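Local coordinates for protein gdp-l-fucose synthetase (Naegleria fowleri, PDB 6AQZ) that binds NADP and, as a GDP-L-fucose synthetase of the NAD-dependent epimerase/dehydratase family, probably makes GDP-L-fucose from a GDP-sugar precursor, at residues A[198-203]-A[329-334]; A[50-55]-A[74-79]; A[164-169]-A[257-262]; A[267-272]-A[301-306]; A[225-230]-A[274-279]. All coordinates share one frame; numbering follows the deposited sequence.

Contact 1: residues A[198-203]-A[329-334]; sequences DNFNVE and VQWFLE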
# COMPACT_ATOMS: atom_id res chain seq x y z
N ASP A 198 0.24 -20.82 -20.63
CA ASP A 198 -0.28 -19.47 -20.53
C ASP A 198 -1.81 -19.49 -20.50
O ASP A 198 -2.44 -20.55 -20.54
CB ASP A 198 0.21 -18.64 -21.72
CG ASP A 198 0.34 -17.17 -21.39
OD1 ASP A 198 -0.31 -16.70 -20.43
OD2 ASP A 198 1.09 -16.48 -22.12
N ASN A 199 -2.40 -18.31 -20.37
CA ASN A 199 -3.85 -18.14 -20.47
C ASN A 199 -4.15 -17.62 -21.87
O ASN A 199 -3.86 -16.47 -22.19
CB ASN A 199 -4.37 -17.18 -19.40
CG ASN A 199 -5.87 -17.02 -19.47
OD1 ASN A 199 -6.54 -17.62 -20.32
ND2 ASN A 199 -6.42 -16.25 -18.56
N PHE A 200 -4.75 -18.47 -22.71
CA PHE A 200 -4.94 -18.14 -24.11
C PHE A 200 -6.34 -17.63 -24.43
O PHE A 200 -6.71 -17.58 -25.61
CB PHE A 200 -4.63 -19.35 -24.98
CG PHE A 200 -3.21 -19.78 -24.89
CD1 PHE A 200 -2.27 -19.26 -25.74
CD2 PHE A 200 -2.82 -20.72 -23.95
CE1 PHE A 200 -0.95 -19.68 -25.66
CE2 PHE A 200 -1.51 -21.14 -23.87
CZ PHE A 200 -0.58 -20.63 -24.73
N ASN A 201 -7.12 -17.25 -23.43
CA ASN A 201 -8.42 -16.64 -23.67
C ASN A 201 -8.22 -15.30 -24.37
O ASN A 201 -7.52 -14.43 -23.85
CB ASN A 201 -9.13 -16.43 -22.33
CG ASN A 201 -10.53 -15.85 -22.49
OD1 ASN A 201 -10.70 -14.63 -22.52
ND2 ASN A 201 -11.54 -16.71 -22.53
N VAL A 202 -8.84 -15.12 -25.54
CA VAL A 202 -8.65 -13.88 -26.27
C VAL A 202 -9.18 -12.68 -25.48
O VAL A 202 -8.65 -11.57 -25.59
CB VAL A 202 -9.30 -13.94 -27.67
CG1 VAL A 202 -8.77 -15.14 -28.48
CG2 VAL A 202 -10.80 -13.99 -27.53
N GLU A 203 -10.22 -12.88 -24.66
CA GLU A 203 -10.82 -11.74 -23.97
C GLU A 203 -10.00 -11.35 -22.75
O GLU A 203 -9.70 -10.17 -22.55
CB GLU A 203 -12.27 -12.04 -23.58
N VAL A 329 3.97 -22.31 -29.95
CA VAL A 329 2.92 -22.73 -30.87
C VAL A 329 2.85 -24.25 -30.94
O VAL A 329 1.76 -24.83 -30.89
CB VAL A 329 3.14 -22.11 -32.27
CG1 VAL A 329 2.24 -22.78 -33.29
CG2 VAL A 329 2.88 -20.62 -32.25
N GLN A 330 4.00 -24.92 -31.04
CA GLN A 330 4.00 -26.39 -31.08
C GLN A 330 3.39 -26.95 -29.80
O GLN A 330 2.63 -27.92 -29.84
CB GLN A 330 5.40 -26.95 -31.30
N TRP A 331 3.72 -26.35 -28.65
CA TRP A 331 3.08 -26.77 -27.40
C TRP A 331 1.58 -26.57 -27.48
O TRP A 331 0.80 -27.41 -27.02
CB TRP A 331 3.66 -25.99 -26.20
CG TRP A 331 2.98 -26.41 -24.92
CD1 TRP A 331 3.38 -27.38 -24.06
CD2 TRP A 331 1.75 -25.89 -24.39
NE1 TRP A 331 2.47 -27.51 -23.04
CE2 TRP A 331 1.46 -26.60 -23.22
CE3 TRP A 331 0.87 -24.89 -24.80
CZ2 TRP A 331 0.34 -26.34 -22.44
CZ3 TRP A 331 -0.26 -24.65 -24.05
CH2 TRP A 331 -0.51 -25.36 -22.88
N PHE A 332 1.16 -25.44 -28.03
CA PHE A 332 -0.26 -25.10 -28.09
C PHE A 332 -1.02 -26.08 -28.98
O PHE A 332 -2.10 -26.55 -28.61
CB PHE A 332 -0.40 -23.66 -28.57
CG PHE A 332 -1.78 -23.11 -28.47
CD1 PHE A 332 -2.47 -23.16 -27.27
CD2 PHE A 332 -2.38 -22.51 -29.56
CE1 PHE A 332 -3.75 -22.62 -27.17
CE2 PHE A 332 -3.65 -21.97 -29.46
CZ PHE A 332 -4.34 -22.02 -28.26
N LEU A 333 -0.45 -26.43 -30.13
CA LEU A 333 -1.12 -27.36 -31.03
C LEU A 333 -1.24 -28.74 -30.38
O LEU A 333 -2.30 -29.36 -30.43
CB LEU A 333 -0.38 -27.45 -32.36
CG LEU A 333 -0.46 -26.15 -33.17
CD1 LEU A 333 0.54 -26.17 -34.33
CD2 LEU A 333 -1.87 -25.95 -33.68
N GLU A 334 -0.17 -29.20 -29.74
CA GLU A 334 -0.20 -30.54 -29.15
C GLU A 334 -1.07 -30.61 -27.90
O GLU A 334 -1.51 -31.71 -27.55
CB GLU A 334 1.21 -31.02 -28.82

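Contact 2: residues A[50-55]-A[74-79]; sequences KGKWVF and EKYRPT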
# COMPACT_ATOMS: atom_id res chain seq x y z
N LYS A 50 18.82 -30.00 -7.88
CA LYS A 50 18.63 -30.80 -6.69
C LYS A 50 17.56 -30.18 -5.80
O LYS A 50 17.15 -29.04 -5.98
CB LYS A 50 19.96 -30.95 -5.93
N GLY A 51 17.10 -30.96 -4.82
CA GLY A 51 16.10 -30.53 -3.87
C GLY A 51 14.73 -31.14 -4.15
O GLY A 51 14.45 -31.70 -5.22
N LYS A 52 13.87 -31.07 -3.15
CA LYS A 52 12.47 -31.43 -3.30
C LYS A 52 11.71 -30.17 -3.69
O LYS A 52 11.65 -29.21 -2.91
CB LYS A 52 11.93 -32.03 -2.00
CG LYS A 52 10.45 -32.42 -2.06
CD LYS A 52 9.97 -32.94 -0.71
CE LYS A 52 8.52 -33.41 -0.78
NZ LYS A 52 7.94 -33.67 0.57
N TRP A 53 11.14 -30.17 -4.88
CA TRP A 53 10.42 -29.03 -5.42
C TRP A 53 8.92 -29.30 -5.34
O TRP A 53 8.46 -30.37 -5.75
CB TRP A 53 10.85 -28.77 -6.86
CG TRP A 53 12.22 -28.23 -6.93
CD1 TRP A 53 13.40 -28.91 -6.74
CD2 TRP A 53 12.57 -26.86 -7.13
NE1 TRP A 53 14.47 -28.03 -6.84
CE2 TRP A 53 13.98 -26.77 -7.08
CE3 TRP A 53 11.82 -25.69 -7.36
CZ2 TRP A 53 14.66 -25.57 -7.25
CZ3 TRP A 53 12.51 -24.49 -7.53
CH2 TRP A 53 13.91 -24.44 -7.46
N VAL A 54 8.18 -28.34 -4.76
CA VAL A 54 6.73 -28.43 -4.60
C VAL A 54 6.08 -27.26 -5.34
O VAL A 54 6.28 -26.10 -4.97
CB VAL A 54 6.32 -28.40 -3.12
CG1 VAL A 54 4.80 -28.54 -3.00
CG2 VAL A 54 7.05 -29.49 -2.35
N PHE A 55 5.30 -27.57 -6.36
CA PHE A 55 4.65 -26.56 -7.19
C PHE A 55 3.19 -26.48 -6.78
O PHE A 55 2.37 -27.32 -7.16
CB PHE A 55 4.84 -26.91 -8.67
CG PHE A 55 6.29 -26.81 -9.10
CD1 PHE A 55 7.14 -27.90 -8.94
CD2 PHE A 55 6.82 -25.60 -9.55
CE1 PHE A 55 8.50 -27.80 -9.28
CE2 PHE A 55 8.17 -25.49 -9.89
CZ PHE A 55 9.01 -26.60 -9.75
N GLU A 74 3.90 -25.77 7.26
CA GLU A 74 4.02 -26.78 8.31
C GLU A 74 4.32 -28.13 7.70
O GLU A 74 5.11 -28.91 8.25
CB GLU A 74 2.75 -26.85 9.16
CG GLU A 74 2.37 -25.54 9.84
CD GLU A 74 1.20 -25.66 10.82
OE1 GLU A 74 0.87 -26.79 11.22
OE2 GLU A 74 0.62 -24.62 11.20
N LYS A 75 3.75 -28.42 6.52
CA LYS A 75 3.88 -29.74 5.92
C LYS A 75 5.25 -29.96 5.29
O LYS A 75 5.88 -31.00 5.51
CB LYS A 75 2.78 -29.95 4.87
CG LYS A 75 2.90 -31.27 4.09
CD LYS A 75 1.52 -31.86 3.85
CE LYS A 75 1.57 -33.13 3.00
NZ LYS A 75 1.54 -32.80 1.55
N TYR A 76 5.73 -29.00 4.49
CA TYR A 76 6.95 -29.16 3.71
C TYR A 76 8.18 -28.53 4.34
O TYR A 76 9.30 -28.91 3.97
CB TYR A 76 6.76 -28.59 2.29
CG TYR A 76 5.65 -29.28 1.51
CD1 TYR A 76 5.81 -30.59 1.05
CD2 TYR A 76 4.45 -28.64 1.23
CE1 TYR A 76 4.81 -31.24 0.35
CE2 TYR A 76 3.44 -29.28 0.53
CZ TYR A 76 3.63 -30.58 0.09
OH TYR A 76 2.64 -31.23 -0.61
N ARG A 77 8.01 -27.58 5.28
CA ARG A 77 9.11 -26.86 5.93
C ARG A 77 10.17 -26.44 4.92
O ARG A 77 11.28 -26.97 4.95
CB ARG A 77 9.76 -27.73 7.02
CG ARG A 77 8.83 -28.21 8.13
CD ARG A 77 8.30 -27.08 9.01
NE ARG A 77 7.28 -27.56 9.94
CZ ARG A 77 7.35 -27.50 11.27
NH1 ARG A 77 8.40 -26.94 11.87
NH2 ARG A 77 6.35 -27.99 12.01
N PRO A 78 9.88 -25.51 4.01
CA PRO A 78 10.85 -25.20 2.95
C PRO A 78 12.05 -24.42 3.48
O PRO A 78 11.95 -23.69 4.47
CB PRO A 78 10.03 -24.33 2.00
CG PRO A 78 9.09 -23.63 2.91
CD PRO A 78 8.69 -24.65 3.93
N THR A 79 13.18 -24.56 2.77
CA THR A 79 14.36 -23.71 2.95
C THR A 79 14.40 -22.55 1.96
O THR A 79 15.14 -21.59 2.18
CB THR A 79 15.67 -24.51 2.82
OG1 THR A 79 15.70 -25.25 1.59
CG2 THR A 79 15.85 -25.46 3.99

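Contact 3: residues A[164-169]-A[257-262]; sequences MLDMLG and EEPIML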
# COMPACT_ATOMS: atom_id res chain seq x y z
N MET A 164 3.53 -2.91 -2.24
CA MET A 164 3.55 -3.26 -0.82
C MET A 164 4.14 -4.66 -0.58
O MET A 164 4.61 -4.93 0.53
CB MET A 164 2.14 -3.13 -0.25
CG MET A 164 1.61 -1.67 -0.27
SD MET A 164 2.78 -0.49 0.51
CE MET A 164 3.42 0.41 -0.90
N LEU A 165 4.15 -5.53 -1.60
CA LEU A 165 4.90 -6.78 -1.52
C LEU A 165 6.41 -6.51 -1.47
O LEU A 165 7.13 -7.12 -0.67
CB LEU A 165 4.53 -7.70 -2.70
CG LEU A 165 5.36 -8.93 -3.13
CD1 LEU A 165 5.52 -9.92 -1.98
CD2 LEU A 165 4.68 -9.66 -4.33
N ASP A 166 6.88 -5.58 -2.30
CA ASP A 166 8.26 -5.15 -2.24
C ASP A 166 8.59 -4.54 -0.88
O ASP A 166 9.61 -4.89 -0.27
CB ASP A 166 8.55 -4.16 -3.37
CG ASP A 166 9.90 -3.45 -3.19
OD1 ASP A 166 10.93 -4.14 -3.22
OD2 ASP A 166 9.93 -2.20 -3.04
N MET A 167 7.72 -3.63 -0.38
CA MET A 167 8.00 -2.99 0.92
C MET A 167 7.98 -4.01 2.04
O MET A 167 8.87 -4.01 2.89
CB MET A 167 7.01 -1.87 1.24
CG MET A 167 7.14 -0.60 0.41
SD MET A 167 8.83 0.06 0.37
CE MET A 167 9.19 0.33 2.11
N LEU A 168 7.01 -4.92 2.04
CA LEU A 168 6.93 -5.90 3.12
C LEU A 168 8.20 -6.74 3.20
O LEU A 168 8.65 -7.08 4.30
CB LEU A 168 5.71 -6.80 2.95
CG LEU A 168 5.55 -7.78 4.12
CD1 LEU A 168 5.58 -7.06 5.48
CD2 LEU A 168 4.28 -8.63 3.97
N GLY A 169 8.80 -7.06 2.05
CA GLY A 169 10.07 -7.78 2.05
C GLY A 169 11.19 -6.96 2.68
O GLY A 169 12.04 -7.49 3.40
N GLU A 257 18.25 -6.85 -1.75
CA GLU A 257 16.82 -6.73 -1.55
C GLU A 257 16.16 -5.84 -2.61
O GLU A 257 14.93 -5.80 -2.66
CB GLU A 257 16.53 -6.19 -0.14
CG GLU A 257 16.80 -4.67 0.03
CD GLU A 257 16.47 -4.10 1.42
OE1 GLU A 257 15.81 -4.76 2.25
OE2 GLU A 257 16.89 -2.96 1.69
N GLU A 258 16.93 -5.13 -3.43
CA GLU A 258 16.34 -4.35 -4.52
C GLU A 258 15.80 -5.28 -5.59
O GLU A 258 16.47 -6.26 -5.95
CB GLU A 258 17.38 -3.43 -5.16
CG GLU A 258 18.10 -2.54 -4.18
CD GLU A 258 17.17 -1.56 -3.49
OE1 GLU A 258 16.18 -1.11 -4.13
OE2 GLU A 258 17.42 -1.27 -2.29
N PRO A 259 14.62 -5.01 -6.15
CA PRO A 259 14.12 -5.86 -7.24
C PRO A 259 15.06 -5.78 -8.42
O PRO A 259 15.74 -4.78 -8.62
CB PRO A 259 12.75 -5.26 -7.58
CG PRO A 259 12.76 -3.87 -7.01
CD PRO A 259 13.70 -3.90 -5.83
N ILE A 260 15.15 -6.86 -9.18
CA ILE A 260 15.95 -6.90 -10.40
C ILE A 260 15.01 -7.18 -11.56
O ILE A 260 14.22 -8.13 -11.51
CB ILE A 260 17.08 -7.94 -10.32
CG1 ILE A 260 17.88 -7.96 -11.62
CG2 ILE A 260 16.57 -9.35 -10.02
CD1 ILE A 260 19.12 -8.88 -11.56
N MET A 261 15.08 -6.36 -12.60
CA MET A 261 14.23 -6.58 -13.74
C MET A 261 14.66 -7.76 -14.60
O MET A 261 15.85 -7.99 -14.82
CB MET A 261 14.12 -5.33 -14.57
CG MET A 261 13.15 -4.52 -13.80
SD MET A 261 12.17 -3.56 -14.86
CE MET A 261 13.21 -2.09 -14.74
N LEU A 262 13.67 -8.51 -15.06
CA LEU A 262 13.88 -9.60 -16.01
C LEU A 262 13.23 -9.17 -17.32
O LEU A 262 12.00 -9.22 -17.45
CB LEU A 262 13.27 -10.89 -15.48
CG LEU A 262 13.61 -11.35 -14.05
CD1 LEU A 262 13.04 -12.76 -13.79
CD2 LEU A 262 15.10 -11.30 -13.78
O HOH W 1 12.29 -6.27 -3.58

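Contact 4: residues A[267-272]-A[301-306]; sequences EDEKSI and KKTSSN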
# COMPACT_ATOMS: atom_id res chain seq x y z
N GLU A 267 17.16 -3.34 -27.99
CA GLU A 267 17.31 -3.81 -29.37
C GLU A 267 16.38 -4.97 -29.69
O GLU A 267 15.93 -5.11 -30.83
CB GLU A 267 18.76 -4.21 -29.65
N ASP A 268 16.03 -5.78 -28.69
CA ASP A 268 15.22 -6.97 -28.91
C ASP A 268 13.72 -6.70 -28.85
O ASP A 268 12.93 -7.64 -28.85
CB ASP A 268 15.61 -8.07 -27.92
CG ASP A 268 16.99 -8.65 -28.21
OD1 ASP A 268 17.42 -8.62 -29.37
OD2 ASP A 268 17.64 -9.14 -27.26
N GLU A 269 13.31 -5.44 -28.73
CA GLU A 269 11.89 -5.11 -28.72
C GLU A 269 11.27 -5.39 -30.10
O GLU A 269 11.83 -5.02 -31.14
CB GLU A 269 11.68 -3.66 -28.32
CG GLU A 269 12.14 -2.65 -29.35
CD GLU A 269 12.32 -1.27 -28.77
OE1 GLU A 269 11.90 -1.07 -27.60
OE2 GLU A 269 12.87 -0.40 -29.48
N LYS A 270 10.19 -6.16 -30.12
CA LYS A 270 9.47 -6.44 -31.36
C LYS A 270 8.21 -5.56 -31.50
O LYS A 270 7.57 -5.21 -30.51
CB LYS A 270 9.10 -7.92 -31.44
CG LYS A 270 10.31 -8.87 -31.47
CD LYS A 270 11.31 -8.50 -32.56
CE LYS A 270 12.29 -9.65 -32.87
NZ LYS A 270 13.59 -9.57 -32.15
N SER A 271 7.87 -5.21 -32.73
CA SER A 271 6.60 -4.53 -32.92
C SER A 271 5.45 -5.53 -32.81
O SER A 271 5.62 -6.74 -32.98
CB SER A 271 6.55 -3.84 -34.28
OG SER A 271 6.10 -4.72 -35.28
N ILE A 272 4.26 -5.02 -32.52
CA ILE A 272 3.12 -5.91 -32.36
C ILE A 272 2.83 -6.67 -33.65
O ILE A 272 2.44 -7.84 -33.63
CB ILE A 272 1.90 -5.14 -31.83
CG1 ILE A 272 1.98 -5.07 -30.30
CG2 ILE A 272 0.59 -5.80 -32.25
CD1 ILE A 272 1.01 -4.06 -29.66
N LYS A 301 6.18 3.21 -27.21
CA LYS A 301 7.27 2.58 -26.48
C LYS A 301 7.04 2.64 -24.97
O LYS A 301 6.54 3.63 -24.44
CB LYS A 301 8.63 3.24 -26.83
CG LYS A 301 9.31 2.68 -28.09
CD LYS A 301 10.49 3.53 -28.58
CE LYS A 301 11.71 3.45 -27.67
NZ LYS A 301 12.36 2.11 -27.68
N LYS A 302 7.40 1.55 -24.29
CA LYS A 302 7.29 1.43 -22.84
C LYS A 302 8.52 0.67 -22.34
O LYS A 302 8.42 -0.38 -21.71
CB LYS A 302 6.00 0.73 -22.43
N THR A 303 9.70 1.23 -22.62
CA THR A 303 10.94 0.48 -22.46
C THR A 303 11.33 0.36 -20.99
O THR A 303 11.33 1.35 -20.26
CB THR A 303 12.08 1.13 -23.25
OG1 THR A 303 11.74 1.20 -24.64
CG2 THR A 303 13.39 0.34 -23.07
N SER A 304 11.63 -0.86 -20.57
CA SER A 304 12.23 -1.14 -19.27
C SER A 304 13.70 -1.52 -19.48
O SER A 304 14.08 -2.03 -20.53
CB SER A 304 11.44 -2.24 -18.55
OG SER A 304 11.17 -3.34 -19.39
N SER A 305 14.54 -1.21 -18.49
CA SER A 305 15.98 -1.43 -18.59
C SER A 305 16.39 -2.79 -18.04
O SER A 305 15.97 -3.17 -16.95
CB SER A 305 16.74 -0.32 -17.85
OG SER A 305 18.08 -0.70 -17.59
N ASN A 306 17.22 -3.52 -18.79
CA ASN A 306 17.82 -4.75 -18.30
C ASN A 306 19.28 -4.56 -17.89
O ASN A 306 20.02 -5.54 -17.81
CB ASN A 306 17.71 -5.86 -19.34
CG ASN A 306 18.68 -5.71 -20.49
OD1 ASN A 306 19.00 -4.61 -20.91
ND2 ASN A 306 19.11 -6.85 -21.03

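Contact 5: residues A[225-230]-A[274-279]; sequences FVVFGS and QVAQTI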
# COMPACT_ATOMS: atom_id res chain seq x y z
N PHE A 225 -6.90 -13.60 -39.91
CA PHE A 225 -6.19 -13.36 -38.66
C PHE A 225 -6.22 -11.86 -38.39
O PHE A 225 -5.61 -11.08 -39.13
CB PHE A 225 -4.76 -13.88 -38.79
CG PHE A 225 -3.92 -13.76 -37.54
CD1 PHE A 225 -4.51 -13.64 -36.29
CD2 PHE A 225 -2.53 -13.75 -37.62
CE1 PHE A 225 -3.72 -13.53 -35.16
CE2 PHE A 225 -1.75 -13.63 -36.50
CZ PHE A 225 -2.35 -13.52 -35.27
N VAL A 226 -6.95 -11.44 -37.36
CA VAL A 226 -7.20 -10.02 -37.09
C VAL A 226 -6.41 -9.59 -35.86
O VAL A 226 -6.58 -10.17 -34.78
CB VAL A 226 -8.70 -9.73 -36.89
CG1 VAL A 226 -8.91 -8.24 -36.66
CG2 VAL A 226 -9.52 -10.26 -38.09
N VAL A 227 -5.60 -8.55 -36.02
CA VAL A 227 -4.81 -7.97 -34.93
C VAL A 227 -5.38 -6.59 -34.61
O VAL A 227 -5.54 -5.76 -35.51
CB VAL A 227 -3.32 -7.85 -35.32
CG1 VAL A 227 -2.47 -7.41 -34.14
CG2 VAL A 227 -2.81 -9.15 -35.94
N PHE A 228 -5.64 -6.33 -33.33
CA PHE A 228 -6.15 -5.02 -32.96
C PHE A 228 -5.03 -3.99 -33.08
O PHE A 228 -3.85 -4.30 -32.92
CB PHE A 228 -6.71 -5.01 -31.54
CG PHE A 228 -7.97 -5.81 -31.38
CD1 PHE A 228 -8.78 -6.08 -32.47
CD2 PHE A 228 -8.34 -6.29 -30.13
CE1 PHE A 228 -9.93 -6.81 -32.32
CE2 PHE A 228 -9.50 -7.03 -29.98
CZ PHE A 228 -10.30 -7.29 -31.08
N GLY A 229 -5.41 -2.75 -33.39
CA GLY A 229 -4.44 -1.70 -33.55
C GLY A 229 -3.70 -1.77 -34.87
O GLY A 229 -3.90 -2.65 -35.71
N SER A 230 -2.86 -0.74 -35.08
CA SER A 230 -2.03 -0.65 -36.29
C SER A 230 -0.93 -1.72 -36.33
O SER A 230 -0.48 -2.09 -37.42
CB SER A 230 -1.39 0.73 -36.37
OG SER A 230 -0.56 0.97 -35.24
N GLN A 274 5.18 -7.44 -35.86
CA GLN A 274 6.26 -8.42 -35.98
C GLN A 274 5.93 -9.68 -35.19
O GLN A 274 6.19 -10.80 -35.66
CB GLN A 274 7.57 -7.83 -35.46
CG GLN A 274 8.41 -7.08 -36.45
CD GLN A 274 9.68 -6.54 -35.81
OE1 GLN A 274 9.64 -5.76 -34.86
NE2 GLN A 274 10.82 -6.96 -36.34
N VAL A 275 5.37 -9.52 -34.00
CA VAL A 275 4.94 -10.67 -33.20
C VAL A 275 3.85 -11.43 -33.94
O VAL A 275 3.88 -12.66 -34.06
CB VAL A 275 4.47 -10.18 -31.82
CG1 VAL A 275 3.83 -11.31 -31.02
CG2 VAL A 275 5.64 -9.56 -31.04
N ALA A 276 2.88 -10.69 -34.49
CA ALA A 276 1.78 -11.31 -35.22
C ALA A 276 2.28 -12.09 -36.43
O ALA A 276 1.76 -13.17 -36.73
CB ALA A 276 0.78 -10.22 -35.62
N GLN A 277 3.26 -11.54 -37.17
CA GLN A 277 3.82 -12.24 -38.32
C GLN A 277 4.55 -13.51 -37.90
O GLN A 277 4.42 -14.56 -38.55
CB GLN A 277 4.77 -11.32 -39.09
CG GLN A 277 5.33 -11.94 -40.34
CD GLN A 277 4.26 -12.24 -41.36
OE1 GLN A 277 3.25 -11.54 -41.43
NE2 GLN A 277 4.46 -13.27 -42.17
N THR A 278 5.33 -13.44 -36.82
CA THR A 278 6.03 -14.62 -36.33
C THR A 278 5.05 -15.69 -35.92
O THR A 278 5.27 -16.88 -36.16
CB THR A 278 6.90 -14.24 -35.13
OG1 THR A 278 7.63 -13.05 -35.44
CG2 THR A 278 7.87 -15.36 -34.78
N ILE A 279 3.95 -15.28 -35.28
CA ILE A 279 2.89 -16.22 -34.92
C ILE A 279 2.26 -16.77 -36.17
O ILE A 279 2.01 -17.98 -36.28
CB ILE A 279 1.86 -15.51 -34.03
CG1 ILE A 279 2.48 -15.19 -32.66
CG2 ILE A 279 0.58 -16.34 -33.93
CD1 ILE A 279 1.56 -14.39 -31.75

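Contact 1: residues A[198-203]-A[329-334]
The Phe200 ring lies over one face of the Phe332 ring in an offset stack: the centroids are 4.4 Å apart and the planes diverge by 27°. Overlap is at the rims, with Phe332 CE1 3.7 Å from Phe200 CG, and the two side chains run past each other in opposite directions. Trp331, the preceding residue on helix 321-335, brings CZ3 to within 3.7 Å of Phe200 CE2, meeting that ring obliquely. Both helix residues hold CG anti to the backbone N (chi1 179° for Trp331, -171° for Phe332), which carries their rings off the helix toward the loop 198-203. In that loop Asn199 forms an Asx turn, its OD1 accepting from Asn201 N at 3.2 Å. Pro209 of helix 207-221 also touches Phe200, and Phe283 of helix 272-283 touches Phe332. Between these two segments the contact is entirely aromatic and apolar, so dispersion and burial of Phe200 and Phe332, rather than directed polar bonds, join the loop to the C-terminal helix.

Contact 2: residues A[50-55]-A[74-79]
Val54 packs its two methyl groups on one face of the Tyr76 ring, where strand 52-55 meets the end of helix 66-76 in the Rossmann-type nucleotide-binding fold. The strand pairs in parallel with strand 26-30, and the end of the helix packs on the face of the sheet, Tyr76 also touching Val26 of strand 26-30.

The apolar part is a CH-pi contact. Val54 CG2 stands 4.0 Å from the centroid of the Tyr76 ring and 19° off its normal, which places it over the face. Val54 CG1 covers the other half of that face, 3.9 Å from Tyr76 CZ. On the opposite face, Lys75 CG sits 3.9 Å above the ring plane of Tyr76, over its centre, so aliphatic carbon sandwiches the ring.

The charged groups are placed differently. Lys52 is extended throughout and crosses Tyr76 at about a right angle; its NZ comes to the ring edge, in plane, 3.8 Å from Tyr76 CD1, a position that does not meet the definition of a cation-pi contact. The ammonium groups of Lys52 and Lys75 remain well separated.

Two side-chain hydrogen bonds flank the contact, each local to one segment. Past the helix, Arg77 has positive phi, and its NE donates to Glu74 O. On the strand side, Trp53 NE1 donates to Lys50 O at 3.0 Å, with that oxygen nearly in the indole plane.

Contact 3: residues A[164-169]-A[257-262]
Asp166 touches Pro259 directly and reaches Glu257 through an ordered water. The tighter, buried part is the direct touch: Asp166 OD1 lies 3.8 Å from Pro259 CD, the two side chains crossing at about a right angle. With CG trans to the main-chain nitrogen (chi1 168°), Asp166 sends its carboxylate off helix 156-179 toward the turn. The looser side is at the partly exposed Glu257, where the water donates to Asp166 OD1 at 2.6 Å and to Glu257 O at 2.8 Å. Asp166 OD1 and Glu257 O, 4.4 Å apart, are both acceptors, so the water supplies the protons that join them. The other oxygen, Asp166 OD2, is held by Arg170 and His147, while Glu257 OE1 accepts from Asn173. Beyond the turn, strand 260-262 pairs in parallel with strand 184-194, on which Pro259 also packs; helix 156-179 lies against helix 98-118, and Met164 and Leu168 reach Trp102 of the second subunit.

Contact 4: residues A[267-272]-A[301-306]
Glu269 and Lys301 form a salt bridge, the ammonium lying before both carboxylate oxygens and the side chains crossing at about a right angle. Glu269 has CG between the backbone N and the carbonyl carbon (chi1 70°), the crowded position, and is extended beyond CG, which carries the carboxylate straight across to the loop 301-306. Lys301 takes the contrary course: it bends at both chi3 (71°) and chi4 (68°), and this double turn curls the ammonium back over its own loop to the carboxylate.

The grip is shared between both carboxylate oxygens. Lys301 NZ is 3.1 Å from Glu269 OE2 and 3.2 Å from Glu269 OE1, each a weak hydrogen bond of similar length. The same Lys301 NZ donates to Thr303 OG1 at 3.2 Å. The threonine hydroxyl, Thr303 OG1, approaches Glu269 OE1 no closer than 3.7 Å.

Glu266 supplies a second carboxylate to Lys301 NZ, and is its stronger partner; Leu234 of strand 234-239 touches the side chains of both Glu269 and Lys301. The ammonium thus has two acidic partners and a hydroxyl around it, an environment that would be expected to favour its charged form. Long, weak bonds to Glu269 suggest that the link between the two segments is mainly electrostatic rather than sharply directional.

Contact 5: residues A[225-230]-A[274-279]
Phe225 and Val227, alternate residues on one side of strand 225-228, point at Ala276 of helix 272-283, where a helix packs on one face of a small two-stranded parallel sheet (225-228 with 289-292), in what is probably the C-terminal substrate-binding region of this extended short-chain dehydrogenase/reductase fold. The strand and helix segments run nearly antiparallel, at 160°, with their axes 10.2 Å apart; the small Ala276 lies opposite the strand, its CA 7.4 Å from Val227 CA.

Orientation differs from one side chain to the next. Val227 directs CG2, beside the backbone N, to Ala276 CB at 3.8 Å, a plain methyl-to-methyl contact. The Phe225 side chain leaves its CA opposite the main-chain nitrogen (chi1 -177°), which lays the ring alongside the helix with its edge to the backbone. Ile279, one turn on from Ala276, meets the same ring obliquely, its CG2 4.3 Å from Phe225 CZ.

Neighbouring elements also touch these residues: Met289 of strand 289-292 meets Phe225 and Ala276, and Cys215 of helix 207-221 meets Phe225 and Ile279. Within the helix, Gln274 O accepts from both Thr278 N and Thr278 OG1, which arrive from opposite faces of its plane. Across the interface the shortest approach is Phe225 CE2 to Ala276 O at 3.5 Å, where the carbonyl oxygen lies at the ring edge, in plane.

Overall arrangement
Contacts 2, 3 and 4 all reach the large mixed sheet of the nucleotide-binding fold, the centres of contacts 2 and 3 being 23 Å apart, whereas contacts 1 and 5 lie on the same side of the chain's centre, opposite contact 3, with nearest atoms about 5 Å apart. Contact 4 touches both contact 3 and contact 5: Met261 CE packs on Ser305 O at 3.7 Å, and Ile272 CG2 packs on Val227 CG1 at 3.9 Å. Strand 270-271 runs directly into helix 272-283, which ties contacts 4 and 5 along the chain. The bound NADP is about 9 Å from the side chain of Phe200, 11 Å from that of Pro259, 12 Å from that of Val54 and 14 Å from that of Ile279.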